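Local coordinates for trans-4-hydroxy-L-proline dehydratase (Clostridioides difficile 70-100-2010, PDB 6VXC), which catalyses the radical-based dehydration of trans-4-hydroxy-L-proline to (S)-1-pyrroline-5-carboxylate in the anaerobic breakdown of hydroxyproline, as a glycyl radical enzyme, at residues I43-A48 with P101-E105; G498-N502 with M597-L601; L604-F608 with A677-L683; V660-P664 with T718-L722; E690-P694 with T721-Q725. All blocks are in the same frame, centred on the assembly; numbering follows the deposited sequence.

Contact 1 (I43-A48 with P101-E105); sequences ISIERA and PTYPE
Arg47, in the first turn of helix 46-58, runs along the loop 101-105, mainly against Pro101, Thr102, Tyr103 and Glu105. With CG anti to the backbone N (chi1 -178°) and the chain extended as far as NE, its CB and CD pass Pro101 CB, while CG and CD also lie against the Thr102 carbonyl, Arg47 CD 3.4 Å from Thr102 O. The same CD sits over the face of the Tyr103 ring in a CH-pi contact, and the CD2 edge of that ring lies over the centre of the guanidinium, Tyr103 CD2 3.2 Å from Arg47 CZ, the planes 37° apart. NE turns to the carbonyl of Thr292. At the tip, NH1 and NH2 grip Glu105 end-on, both oxygens near the guanidinium plane: NH1 meets OE2 at 3.0 Å on its syn side, NH2 meets OE1 at 2.8 Å from above the carboxylate plane. NH1 also gives a more bent bond to Thr102 O. A long, flat donor suits this buried place, where a carboxylate and carbonyls satisfy it. The small Ala48 lets its CB lie 3.8 Å from Pro104 CG, and a water joins Ser44 O, Ala48 N and Thr102 N beside the start of the helix. The contact thus links the parallel strands 42-44 and 99-101 to helix 46-58; Arg68 of helix 64-78 is a second partner of Glu105, while helix 129-143 packs on Ala48 and Pro104.

Contact 2 (G498-N502 with M597-L601); sequences GDPRN and MDTLL
The guanidinium of Arg501 is a flat plate with Leu601 over one face and acids at its edge. Its CG is anti to the carbonyl carbon (chi1 -59°), and the extended chain carries the plate over to Leu601 and Asp598. Leu601 CD1 stands over its centre, 3.6 Å from Arg501 CZ. In the plane, NE gives a straight bond (163°) to Asp598 OD1 at 3.0 Å, using the anti lone pair of that oxygen, although the carboxylate itself is turned 53° from the guanidinium. NH2 turns back to Asp499 OD1, which also accepts from Arg501 N in an Asx turn; the two donors approach from opposite faces of the carboxylate. One arginine so links two acids, which probably balance its charge at this exposed edge. Behind it Pro500, compact and suited to starting a 3-10 turn, sets CB 3.9 Å from Met597 CG and CG 4.1 Å from Leu601 CD1. The 3-10 turn 500-502, just ahead of helix 506-538, thereby rests on the first turn of helix 597-605, whose Met597 also packs on Ile585 of helix 575-591.

Contact 3 (L604-F608 with A677-L683); sequences LDANF and ASPNGRL
Ala677 sets the loop against the C-terminal end of helix 597-605, its small CB fitting 3.5 Å from Asn607 OD1 and 4.0 Å from Phe608 CE2, while a water joins its N to Leu604 O. Ser678 O lies 3.5 Å from Leu604 CD2 and in the plane of the Phe608 ring, near the edge at CZ; CG of Phe608 is anti to its carbonyl carbon (chi1 -68°), which turns the ring toward Ser678 and Leu683. Pro679 brings CG to within 4.0 Å of Leu604 CD1, the side chains crossing at about a right angle. The helix facing this loop ends in a Schellman motif with Asn607 as C-prime residue; asparagine tolerates the positive phi, and its OD1 accepts from Cys684 N. On the loop side, residues 678-681 form a type I beta turn closed by Gly681 N to Ser678 O, and Gly681, at phi 106°, brings its CA 4.0 Å from Phe608 CZ. Arg682 turns back to Lys686 O. Leu683 closes on the ring obliquely, CD2 at 3.5 Å from Phe608 CD2, its CB against Asn607 OD1.

Contact 4 (V660-P664 with T718-L722); sequences VDMLP and TGGTL
Val660-Pro664 and Thr718-Leu722 meet by backbone pairing, running nearly parallel (13° apart) where the edge strand 657-661 of a three-stranded parallel sheet is joined by the segment before strand 724-726. Gly719 N reaches Val660 O at 2.8 Å, nearly along the C=O axis, and Met662 N donates to Gly720 O at 3.0 Å in the carbonyl plane; a weak third bond runs from Leu722 N to Met662 O. The phi of 122° at residue 720 suits a glycine, and Gly720 N is held by Thr718 OG1 at 2.9 Å in an ST turn. At the single bridge, Met662 and Thr721 lie side by side and point the same way, with Met662 CG 3.9 Å from Thr721 CG2. Thr721 OG1 bonds to His715 instead. Leu722 sends CD1 to Leu663 CB at 3.9 Å and to Pro664 CD at 4.0 Å, its chi1 of -166° placing CG opposite the backbone N. The side chain of Leu722 is about 4 Å from that of Cys454, the probable radical cysteine, and the side chain of Leu663 about 4 Å from that of Glu456, the probable proton acceptor. Backbone bonds pair several buried amides and carbonyls, and these two leucines are apolar, so the pairing probably fixes part of the active-site wall.

Contact 5 (E690-P694 with T721-Q725); sequences EGISP and TLLNQ
Ile692 N donates to Leu722 O, 2.8 Å and almost straight at 169°, from within a type II' beta turn, Glu690 to Ser693, laid against the segment that becomes strand 724-726. This end is close-packed. Gly691, at positive phi, brings its CA 3.3 Å from Leu722 O, where a CB would collide with that oxygen. Ile692, with CG1 between its backbone N and carbonyl carbon (chi1 65°), lays CG1 3.3 Å from Leu722 O and also near Leu723 CB, with CD1 near Thr721; its branched chain also packs on Tyr748 of helix 734-750. The other end is polar and looser, held partly through water, though buried too. Pro694 only approaches Gln725, with Pro694 CD 4.2 Å from Gln725 NE2. A water bridges Glu690 OE2 to Asn724 O. A small hydroxyl suits the junction between them: Ser693 OG accepts from Asn724 N at 3.2 Å and itself donates to Glu690 OE1 at 2.6 Å, on the syn side but 35° out of the carboxylate plane.

Contacts 4 and 5 form the interior pair: they share Thr721 and Leu722, lie 9 Å apart between centres and touch where Pro664 meets Gly691 and Met662 meets Ile692. Both hold the approach to strand 724-726 with backbone bonds and hydrocarbon, contact 5 adding a serine, a carboxylate and a water. Contacts 2 and 3 grip opposite ends of helix 597-605 farther out, and meet where Leu600 packs on Pro679; contact 2, more exposed, joins a salt-bridge network to apolar packing, whereas contact 3 is mostly apolar. Contact 1 stands apart on the other side of the chain's centre from contact 5, its nearest atoms about 21 Å from contact 4. It too holds a salt bridge, but a buried one, unlike that of contact 2.

Contact 1 (I43-A48 with P101-E105)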
loop_
_atom_site.group_PDB
_atom_site.type_symbol
_atom_site.label_atom_id
_atom_site.label_comp_id
_atom_site.label_asym_id
_atom_site.label_seq_id
_atom_site.Cartn_x
_atom_site.Cartn_y
_atom_site.Cartn_z
ATOM N N ILE A 43 4.517 -17.889 -11.372
ATOM C CA ILE A 43 4.312 -16.860 -12.383
ATOM C C ILE A 43 3.561 -17.454 -13.571
ATOM O O ILE A 43 3.662 -18.648 -13.884
ATOM C CB ILE A 43 5.626 -16.180 -12.835
ATOM C CG1 ILE A 43 6.497 -17.107 -13.659
ATOM C CG2 ILE A 43 6.425 -15.685 -11.641
ATOM C CD1 ILE A 43 7.608 -16.349 -14.361
ATOM N N SER A 44 2.733 -16.613 -14.181
ATOM C CA SER A 44 1.950 -16.923 -15.369
ATOM C C SER A 44 2.461 -16.041 -16.501
ATOM O O SER A 44 2.404 -14.810 -16.401
ATOM C CB SER A 44 0.460 -16.685 -15.121
ATOM O OG SER A 44 -0.303 -16.805 -16.313
ATOM N N ILE A 45 2.992 -16.670 -17.554
ATOM C CA ILE A 45 3.653 -15.953 -18.641
ATOM C C ILE A 45 2.693 -15.540 -19.750
ATOM O O ILE A 45 3.110 -14.865 -20.700
ATOM C CB ILE A 45 4.788 -16.826 -19.222
ATOM C CG1 ILE A 45 5.857 -15.962 -19.898
ATOM C CG2 ILE A 45 4.216 -17.881 -20.176
ATOM C CD1 ILE A 45 6.610 -15.056 -18.933
ATOM N N GLU A 46 1.416 -15.927 -19.670
ATOM C CA GLU A 46 0.519 -15.682 -20.795
ATOM C C GLU A 46 0.341 -14.195 -21.069
ATOM O O GLU A 46 0.272 -13.770 -22.231
ATOM C CB GLU A 46 -0.837 -16.330 -20.551
ATOM C CG GLU A 46 -1.728 -16.208 -21.749
ATOM C CD GLU A 46 -3.033 -16.928 -21.589
ATOM O OE1 GLU A 46 -3.952 -16.317 -21.023
ATOM O OE2 GLU A 46 -3.138 -18.096 -22.013
ATOM N N ARG A 47 0.205 -13.392 -20.022
ATOM C CA ARG A 47 0.019 -11.964 -20.232
ATOM C C ARG A 47 1.159 -11.381 -21.058
ATOM O O ARG A 47 0.924 -10.674 -22.042
ATOM C CB ARG A 47 -0.076 -11.233 -18.892
ATOM C CG ARG A 47 -0.319 -9.747 -19.054
ATOM C CD ARG A 47 -0.082 -8.971 -17.784
ATOM N NE ARG A 47 -0.325 -7.547 -17.994
ATOM C CZ ARG A 47 0.560 -6.698 -18.501
ATOM N NH1 ARG A 47 1.774 -7.117 -18.846
ATOM N NH2 ARG A 47 0.227 -5.423 -18.651
ATOM N N ALA A 48 2.402 -11.692 -20.683
ATOM C CA ALA A 48 3.551 -11.148 -21.400
ATOM C C ALA A 48 3.532 -11.565 -22.863
ATOM O O ALA A 48 3.832 -10.756 -23.746
ATOM C CB ALA A 48 4.850 -11.601 -20.739
ATOM N N PRO A 101 0.705 -12.709 -13.071
ATOM C CA PRO A 101 1.189 -12.318 -14.397
ATOM C C PRO A 101 2.507 -11.568 -14.268
ATOM O O PRO A 101 2.914 -11.158 -13.180
ATOM C CB PRO A 101 0.088 -11.400 -14.934
ATOM C CG PRO A 101 -1.072 -11.575 -14.000
ATOM C CD PRO A 101 -0.504 -11.975 -12.683
ATOM N N THR A 102 3.181 -11.388 -15.408
ATOM C CA THR A 102 4.379 -10.562 -15.482
ATOM C C THR A 102 4.125 -9.346 -16.355
ATOM O O THR A 102 3.244 -9.341 -17.218
ATOM C CB THR A 102 5.593 -11.309 -16.047
ATOM O OG1 THR A 102 5.327 -11.703 -17.392
ATOM C CG2 THR A 102 5.937 -12.524 -15.215
ATOM N N TYR A 103 4.947 -8.325 -16.145
ATOM C CA TYR A 103 4.738 -7.007 -16.734
ATOM C C TYR A 103 6.051 -6.502 -17.329
ATOM O O TYR A 103 6.659 -5.557 -16.822
ATOM C CB TYR A 103 4.174 -6.049 -15.681
ATOM C CG TYR A 103 2.855 -6.531 -15.075
ATOM C CD1 TYR A 103 2.842 -7.501 -14.081
ATOM C CD2 TYR A 103 1.636 -6.045 -15.525
ATOM C CE1 TYR A 103 1.659 -7.961 -13.538
ATOM C CE2 TYR A 103 0.428 -6.507 -14.971
ATOM C CZ TYR A 103 0.453 -7.464 -13.976
ATOM O OH TYR A 103 -0.725 -7.949 -13.411
ATOM N N PRO A 104 6.508 -7.108 -18.431
ATOM C CA PRO A 104 7.818 -6.733 -19.000
ATOM C C PRO A 104 7.863 -5.333 -19.603
ATOM O O PRO A 104 8.965 -4.821 -19.832
ATOM C CB PRO A 104 8.048 -7.802 -20.072
ATOM C CG PRO A 104 6.670 -8.230 -20.476
ATOM C CD PRO A 104 5.846 -8.165 -19.213
ATOM N N GLU A 105 6.718 -4.683 -19.836
ATOM C CA GLU A 105 6.749 -3.283 -20.238
ATOM C C GLU A 105 7.259 -2.381 -19.124
ATOM O O GLU A 105 7.653 -1.239 -19.393
ATOM C CB GLU A 105 5.367 -2.810 -20.686
ATOM C CG GLU A 105 4.304 -2.838 -19.583
ATOM C CD GLU A 105 3.500 -4.112 -19.598
ATOM O OE1 GLU A 105 2.314 -4.049 -19.992
ATOM O OE2 GLU A 105 4.062 -5.179 -19.280
HETATM O O HOH W 1 2.953 -12.552 -18.058
#

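Contact 2 (G498-N502 with M597-L601)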
loop_
_atom_site.group_PDB
_atom_site.type_symbol
_atom_site.label_atom_id
_atom_site.label_comp_id
_atom_site.label_asym_id
_atom_site.label_seq_id
_atom_site.Cartn_x
_atom_site.Cartn_y
_atom_site.Cartn_z
ATOM N N GLY A 498 29.977 20.510 7.220
ATOM C CA GLY A 498 30.930 20.869 8.251
ATOM C C GLY A 498 31.334 19.678 9.092
ATOM O O GLY A 498 30.615 18.677 9.156
ATOM N N ASP A 499 32.511 19.760 9.687
ATOM C CA ASP A 499 32.946 18.785 10.682
ATOM C C ASP A 499 32.098 18.949 11.934
ATOM O O ASP A 499 32.122 20.023 12.538
ATOM C CB ASP A 499 34.433 18.985 10.999
ATOM C CG ASP A 499 34.983 17.915 11.928
ATOM O OD1 ASP A 499 34.247 17.461 12.832
ATOM O OD2 ASP A 499 36.148 17.514 11.747
ATOM N N PRO A 500 31.352 17.928 12.366
ATOM C CA PRO A 500 30.463 18.106 13.530
ATOM C C PRO A 500 31.184 18.493 14.806
ATOM O O PRO A 500 30.562 19.085 15.692
ATOM C CB PRO A 500 29.802 16.729 13.691
ATOM C CG PRO A 500 30.107 15.975 12.460
ATOM C CD PRO A 500 31.366 16.538 11.887
ATOM N N ARG A 501 32.467 18.157 14.941
ATOM C CA ARG A 501 33.232 18.559 16.115
ATOM C C ARG A 501 33.343 20.076 16.234
ATOM O O ARG A 501 33.623 20.579 17.323
ATOM C CB ARG A 501 34.625 17.928 16.074
ATOM C CG ARG A 501 34.610 16.400 16.022
ATOM C CD ARG A 501 35.923 15.864 15.479
ATOM N NE ARG A 501 35.910 14.411 15.338
ATOM C CZ ARG A 501 35.465 13.772 14.258
ATOM N NH1 ARG A 501 35.491 12.443 14.200
ATOM N NH2 ARG A 501 34.989 14.471 13.236
ATOM N N ASN A 502 33.143 20.817 15.147
ATOM C CA ASN A 502 33.197 22.270 15.208
ATOM C C ASN A 502 31.845 22.906 15.476
ATOM O O ASN A 502 31.776 24.127 15.630
ATOM C CB ASN A 502 33.770 22.843 13.913
ATOM C CG ASN A 502 35.196 22.416 13.677
ATOM O OD1 ASN A 502 35.960 22.235 14.624
ATOM N ND2 ASN A 502 35.570 22.268 12.416
ATOM N N MET A 597 31.411 15.825 21.125
ATOM C CA MET A 597 31.058 15.259 19.825
ATOM C C MET A 597 32.118 14.276 19.349
ATOM O O MET A 597 31.794 13.206 18.816
ATOM C CB MET A 597 30.868 16.373 18.800
ATOM C CG MET A 597 30.430 15.879 17.422
ATOM S SD MET A 597 28.748 15.204 17.372
ATOM C CE MET A 597 27.812 16.680 17.744
ATOM N N ASP A 598 33.395 14.617 19.542
ATOM C CA ASP A 598 34.464 13.729 19.100
ATOM C C ASP A 598 34.354 12.363 19.758
ATOM O O ASP A 598 34.502 11.331 19.096
ATOM C CB ASP A 598 35.822 14.346 19.407
ATOM C CG ASP A 598 36.948 13.448 19.008
ATOM O OD1 ASP A 598 37.166 13.293 17.788
ATOM O OD2 ASP A 598 37.591 12.877 19.908
ATOM N N THR A 599 34.049 12.333 21.052
ATOM C CA THR A 599 33.880 11.061 21.732
ATOM C C THR A 599 32.685 10.295 21.182
ATOM O O THR A 599 32.762 9.083 20.967
ATOM C CB THR A 599 33.713 11.294 23.235
ATOM O OG1 THR A 599 34.855 11.985 23.746
ATOM C CG2 THR A 599 33.560 9.976 23.964
ATOM N N LEU A 600 31.558 10.978 20.977
ATOM C CA LEU A 600 30.390 10.302 20.422
ATOM C C LEU A 600 30.707 9.687 19.068
ATOM O O LEU A 600 30.382 8.527 18.804
ATOM C CB LEU A 600 29.211 11.276 20.304
ATOM C CG LEU A 600 27.998 10.711 19.549
ATOM C CD1 LEU A 600 27.373 9.512 20.288
ATOM C CD2 LEU A 600 26.952 11.779 19.299
ATOM N N LEU A 601 31.382 10.443 18.207
ATOM C CA LEU A 601 31.676 9.929 16.877
ATOM C C LEU A 601 32.605 8.720 16.939
ATOM O O LEU A 601 32.468 7.791 16.137
ATOM C CB LEU A 601 32.264 11.042 16.014
ATOM C CG LEU A 601 31.293 12.210 15.790
ATOM C CD1 LEU A 601 31.939 13.299 14.953
ATOM C CD2 LEU A 601 30.005 11.747 15.133
#

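Contact 3 (L604-F608 with A677-L683)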
loop_
_atom_site.group_PDB
_atom_site.type_symbol
_atom_site.label_atom_id
_atom_site.label_comp_id
_atom_site.label_asym_id
_atom_site.label_seq_id
_atom_site.Cartn_x
_atom_site.Cartn_y
_atom_site.Cartn_z
ATOM N N LEU A 604 30.355 5.780 17.986
ATOM C CA LEU A 604 29.559 5.271 16.874
ATOM C C LEU A 604 30.417 4.438 15.927
ATOM O O LEU A 604 30.026 3.339 15.517
ATOM C CB LEU A 604 28.888 6.435 16.133
ATOM C CG LEU A 604 27.930 7.317 16.948
ATOM C CD1 LEU A 604 27.333 8.437 16.102
ATOM C CD2 LEU A 604 26.826 6.488 17.622
ATOM N N ASP A 605 31.609 4.943 15.582
ATOM C CA ASP A 605 32.474 4.216 14.660
ATOM C C ASP A 605 32.872 2.853 15.214
ATOM O O ASP A 605 33.024 1.897 14.453
ATOM C CB ASP A 605 33.712 5.050 14.344
ATOM C CG ASP A 605 34.561 4.432 13.253
ATOM O OD1 ASP A 605 34.109 4.402 12.089
ATOM O OD2 ASP A 605 35.675 3.972 13.565
ATOM N N ALA A 606 33.000 2.734 16.527
ATOM C CA ALA A 606 33.353 1.479 17.165
ATOM C C ALA A 606 32.132 0.625 17.495
ATOM O O ALA A 606 32.260 -0.380 18.207
ATOM C CB ALA A 606 34.157 1.754 18.436
ATOM N N ASN A 607 30.949 1.007 17.014
ATOM C CA ASN A 607 29.720 0.306 17.376
ATOM C C ASN A 607 29.604 0.185 18.895
ATOM O O ASN A 607 29.128 -0.822 19.416
ATOM C CB ASN A 607 29.639 -1.073 16.701
ATOM C CG ASN A 607 28.197 -1.564 16.544
ATOM O OD1 ASN A 607 27.255 -0.758 16.508
ATOM N ND2 ASN A 607 28.020 -2.879 16.451
ATOM N N PHE A 608 30.073 1.212 19.604
ATOM C CA PHE A 608 30.086 1.340 21.058
ATOM C C PHE A 608 31.039 0.367 21.738
ATOM O O PHE A 608 31.102 0.333 22.968
ATOM C CB PHE A 608 28.682 1.196 21.648
ATOM C CG PHE A 608 27.768 2.337 21.280
ATOM C CD1 PHE A 608 27.841 3.546 21.952
ATOM C CD2 PHE A 608 26.856 2.208 20.248
ATOM C CE1 PHE A 608 27.019 4.583 21.623
ATOM C CE2 PHE A 608 26.017 3.254 19.911
ATOM C CZ PHE A 608 26.098 4.442 20.601
ATOM N N ALA A 677 25.868 2.516 13.609
ATOM C CA ALA A 677 25.287 2.825 14.902
ATOM C C ALA A 677 24.828 4.273 14.916
ATOM O O ALA A 677 25.380 5.127 14.222
ATOM C CB ALA A 677 26.297 2.577 16.018
ATOM N N SER A 678 23.792 4.548 15.691
ATOM C CA SER A 678 23.264 5.897 15.800
ATOM C C SER A 678 23.358 6.401 17.232
ATOM O O SER A 678 23.494 5.610 18.175
ATOM C CB SER A 678 21.808 5.986 15.300
ATOM O OG SER A 678 20.983 4.922 15.732
ATOM N N PRO A 679 23.319 7.728 17.419
ATOM C CA PRO A 679 23.565 8.313 18.751
ATOM C C PRO A 679 22.586 7.877 19.834
ATOM O O PRO A 679 22.888 8.056 21.016
ATOM C CB PRO A 679 23.446 9.826 18.492
ATOM C CG PRO A 679 23.813 9.974 17.060
ATOM C CD PRO A 679 23.290 8.751 16.364
ATOM N N ASN A 680 21.407 7.365 19.486
ATOM C CA ASN A 680 20.464 6.966 20.526
ATOM C C ASN A 680 20.848 5.656 21.198
ATOM O O ASN A 680 20.217 5.284 22.191
ATOM C CB ASN A 680 19.054 6.835 19.956
ATOM C CG ASN A 680 18.950 5.723 18.939
ATOM O OD1 ASN A 680 19.875 5.496 18.163
ATOM N ND2 ASN A 680 17.831 5.013 18.940
ATOM N N GLY A 681 21.868 4.961 20.698
ATOM C CA GLY A 681 22.265 3.679 21.233
ATOM C C GLY A 681 21.894 2.498 20.363
ATOM O O GLY A 681 22.297 1.375 20.677
ATOM N N ARG A 682 21.154 2.712 19.279
ATOM C CA ARG A 682 20.893 1.640 18.323
ATOM C C ARG A 682 22.202 1.201 17.683
ATOM O O ARG A 682 23.048 2.030 17.343
ATOM C CB ARG A 682 19.892 2.124 17.265
ATOM C CG ARG A 682 19.623 1.162 16.126
ATOM C CD ARG A 682 19.017 1.881 14.898
ATOM N NE ARG A 682 19.580 1.299 13.691
ATOM C CZ ARG A 682 20.783 1.599 13.212
ATOM N NH1 ARG A 682 21.530 2.494 13.832
ATOM N NH2 ARG A 682 21.232 0.994 12.124
ATOM N N LEU A 683 22.411 -0.107 17.584
ATOM C CA LEU A 683 23.688 -0.578 17.078
ATOM C C LEU A 683 23.669 -0.716 15.556
ATOM O O LEU A 683 22.618 -0.694 14.909
ATOM C CB LEU A 683 24.078 -1.901 17.727
ATOM C CG LEU A 683 24.249 -1.877 19.249
ATOM C CD1 LEU A 683 24.725 -3.226 19.731
ATOM C CD2 LEU A 683 25.206 -0.782 19.695
HETATM O O HOH W 2 28.779 1.802 13.121
#

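Contact 4 (V660-P664 with T718-L722)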
loop_
_atom_site.group_PDB
_atom_site.type_symbol
_atom_site.label_atom_id
_atom_site.label_comp_id
_atom_site.label_asym_id
_atom_site.label_seq_id
_atom_site.Cartn_x
_atom_site.Cartn_y
_atom_site.Cartn_z
ATOM N N VAL A 660 3.393 14.876 2.513
ATOM C CA VAL A 660 4.228 14.058 3.375
ATOM C C VAL A 660 3.357 13.009 4.060
ATOM O O VAL A 660 2.200 13.283 4.389
ATOM C CB VAL A 660 4.946 15.011 4.358
ATOM C CG1 VAL A 660 4.808 14.620 5.772
ATOM C CG2 VAL A 660 6.408 15.292 3.894
ATOM N N ASP A 661 3.890 11.790 4.209
ATOM C CA ASP A 661 3.297 10.759 5.061
ATOM C C ASP A 661 4.420 9.973 5.746
ATOM O O ASP A 661 5.602 10.144 5.433
ATOM C CB ASP A 661 2.324 9.839 4.271
ATOM C CG ASP A 661 2.968 9.135 3.082
ATOM O OD1 ASP A 661 4.205 9.040 3.058
ATOM O OD2 ASP A 661 2.230 8.652 2.164
ATOM N N MET A 662 4.044 9.111 6.699
ATOM C CA MET A 662 5.006 8.446 7.580
ATOM C C MET A 662 4.617 6.978 7.741
ATOM O O MET A 662 3.777 6.649 8.589
ATOM C CB MET A 662 5.052 9.146 8.931
ATOM C CG MET A 662 5.072 10.662 8.795
ATOM S SD MET A 662 6.739 11.248 8.487
ATOM C CE MET A 662 7.400 11.007 10.128
ATOM N N LEU A 663 5.237 6.108 6.950
ATOM C CA LEU A 663 5.034 4.668 7.057
ATOM C C LEU A 663 6.259 3.957 6.494
ATOM O O LEU A 663 7.007 4.538 5.704
ATOM C CB LEU A 663 3.751 4.218 6.332
ATOM C CG LEU A 663 3.374 4.369 4.844
ATOM C CD1 LEU A 663 3.488 5.797 4.381
ATOM C CD2 LEU A 663 4.096 3.423 3.914
ATOM N N PRO A 664 6.522 2.712 6.927
ATOM C CA PRO A 664 7.752 2.024 6.503
ATOM C C PRO A 664 7.547 0.759 5.667
ATOM O O PRO A 664 8.488 0.316 5.005
ATOM C CB PRO A 664 8.386 1.654 7.847
ATOM C CG PRO A 664 7.142 1.250 8.677
ATOM C CD PRO A 664 5.996 2.139 8.182
ATOM N N THR A 718 -0.485 15.839 7.185
ATOM C CA THR A 718 0.084 14.713 6.461
ATOM C C THR A 718 -0.983 14.030 5.614
ATOM O O THR A 718 -2.180 14.322 5.705
ATOM C CB THR A 718 0.681 13.671 7.406
ATOM O OG1 THR A 718 -0.382 12.920 8.006
ATOM C CG2 THR A 718 1.555 14.316 8.501
ATOM N N GLY A 719 -0.528 13.079 4.801
ATOM C CA GLY A 719 -1.417 12.142 4.151
ATOM C C GLY A 719 -1.454 10.813 4.882
ATOM O O GLY A 719 -1.642 9.766 4.255
ATOM N N GLY A 720 -1.210 10.832 6.198
ATOM C CA GLY A 720 -1.305 9.633 7.006
ATOM C C GLY A 720 -0.034 9.261 7.758
ATOM O O GLY A 720 1.077 9.456 7.254
ATOM N N THR A 721 -0.194 8.709 8.964
ATOM C CA THR A 721 0.906 8.237 9.794
ATOM C C THR A 721 0.552 6.857 10.340
ATOM O O THR A 721 -0.626 6.543 10.541
ATOM C CB THR A 721 1.180 9.164 10.981
ATOM O OG1 THR A 721 0.025 9.185 11.827
ATOM C CG2 THR A 721 1.532 10.589 10.517
ATOM N N LEU A 722 1.575 6.054 10.629
ATOM C CA LEU A 722 1.381 4.664 11.016
ATOM C C LEU A 722 1.861 4.445 12.450
ATOM O O LEU A 722 3.032 4.681 12.757
ATOM C CB LEU A 722 2.126 3.749 10.052
ATOM C CG LEU A 722 1.759 2.272 10.118
ATOM C CD1 LEU A 722 2.097 1.632 8.773
ATOM C CD2 LEU A 722 2.474 1.572 11.248
#

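Contact 5 (E690-P694 with T721-Q725)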
loop_
_atom_site.group_PDB
_atom_site.type_symbol
_atom_site.label_atom_id
_atom_site.label_comp_id
_atom_site.label_asym_id
_atom_site.label_seq_id
_atom_site.Cartn_x
_atom_site.Cartn_y
_atom_site.Cartn_z
ATOM N N GLU A 690 9.811 1.775 13.374
ATOM C CA GLU A 690 8.738 1.578 12.402
ATOM C C GLU A 690 7.616 2.599 12.589
ATOM O O GLU A 690 7.234 2.922 13.717
ATOM C CB GLU A 690 8.185 0.141 12.473
ATOM C CG GLU A 690 8.171 -0.486 13.861
ATOM C CD GLU A 690 7.009 -0.086 14.761
ATOM O OE1 GLU A 690 5.980 0.415 14.264
ATOM O OE2 GLU A 690 7.152 -0.253 15.992
ATOM N N GLY A 691 7.096 3.102 11.472
ATOM C CA GLY A 691 6.051 4.117 11.497
ATOM C C GLY A 691 6.458 5.308 12.337
ATOM O O GLY A 691 7.611 5.734 12.312
ATOM N N ILE A 692 5.514 5.837 13.115
ATOM C CA ILE A 692 5.807 6.855 14.120
ATOM C C ILE A 692 5.901 6.235 15.514
ATOM O O ILE A 692 5.795 6.943 16.523
ATOM C CB ILE A 692 4.787 8.010 14.099
ATOM C CG1 ILE A 692 3.388 7.514 14.508
ATOM C CG2 ILE A 692 4.824 8.760 12.752
ATOM C CD1 ILE A 692 2.396 8.610 14.815
ATOM N N SER A 693 6.116 4.929 15.584
ATOM C CA SER A 693 6.199 4.225 16.849
ATOM C C SER A 693 7.487 4.604 17.579
ATOM O O SER A 693 8.432 5.102 16.969
ATOM C CB SER A 693 6.185 2.710 16.622
ATOM O OG SER A 693 5.109 2.295 15.790
ATOM N N PRO A 694 7.547 4.362 18.886
ATOM C CA PRO A 694 8.794 4.591 19.631
ATOM C C PRO A 694 9.901 3.642 19.195
ATOM O O PRO A 694 9.661 2.572 18.636
ATOM C CB PRO A 694 8.400 4.323 21.084
ATOM C CG PRO A 694 6.884 4.407 21.111
ATOM C CD PRO A 694 6.432 3.957 19.755
ATOM N N THR A 721 -0.194 8.709 8.964
ATOM C CA THR A 721 0.906 8.237 9.794
ATOM C C THR A 721 0.552 6.857 10.340
ATOM O O THR A 721 -0.626 6.543 10.541
ATOM C CB THR A 721 1.180 9.164 10.981
ATOM O OG1 THR A 721 0.025 9.185 11.827
ATOM C CG2 THR A 721 1.532 10.589 10.517
ATOM N N LEU A 722 1.575 6.054 10.629
ATOM C CA LEU A 722 1.381 4.664 11.016
ATOM C C LEU A 722 1.861 4.445 12.450
ATOM O O LEU A 722 3.032 4.681 12.757
ATOM C CB LEU A 722 2.126 3.749 10.052
ATOM C CG LEU A 722 1.759 2.272 10.118
ATOM C CD1 LEU A 722 2.097 1.632 8.773
ATOM C CD2 LEU A 722 2.474 1.572 11.248
ATOM N N LEU A 723 0.976 3.973 13.321
ATOM C CA LEU A 723 1.344 3.677 14.706
ATOM C C LEU A 723 1.028 2.224 15.038
ATOM O O LEU A 723 -0.141 1.835 15.046
ATOM C CB LEU A 723 0.631 4.610 15.692
ATOM C CG LEU A 723 0.856 4.289 17.190
ATOM C CD1 LEU A 723 2.337 4.333 17.543
ATOM C CD2 LEU A 723 0.092 5.241 18.096
ATOM N N ASN A 724 2.072 1.442 15.355
ATOM C CA ASN A 724 1.954 0.098 15.919
ATOM C C ASN A 724 1.968 0.164 17.439
ATOM O O ASN A 724 2.793 0.862 18.030
ATOM C CB ASN A 724 3.119 -0.801 15.510
ATOM C CG ASN A 724 2.976 -1.380 14.142
ATOM O OD1 ASN A 724 3.900 -1.294 13.318
ATOM N ND2 ASN A 724 1.831 -1.963 13.872
ATOM N N GLN A 725 1.062 -0.581 18.069
ATOM C CA GLN A 725 1.109 -0.832 19.504
ATOM C C GLN A 725 0.855 -2.311 19.747
ATOM O O GLN A 725 0.233 -2.993 18.929
ATOM C CB GLN A 725 0.104 0.032 20.282
ATOM C CG GLN A 725 0.515 1.516 20.483
ATOM C CD GLN A 725 1.735 1.683 21.385
ATOM O OE1 GLN A 725 1.621 1.638 22.606
ATOM N NE2 GLN A 725 2.903 1.893 20.784
HETATM O O HOH W 3 5.625 -0.253 17.937
#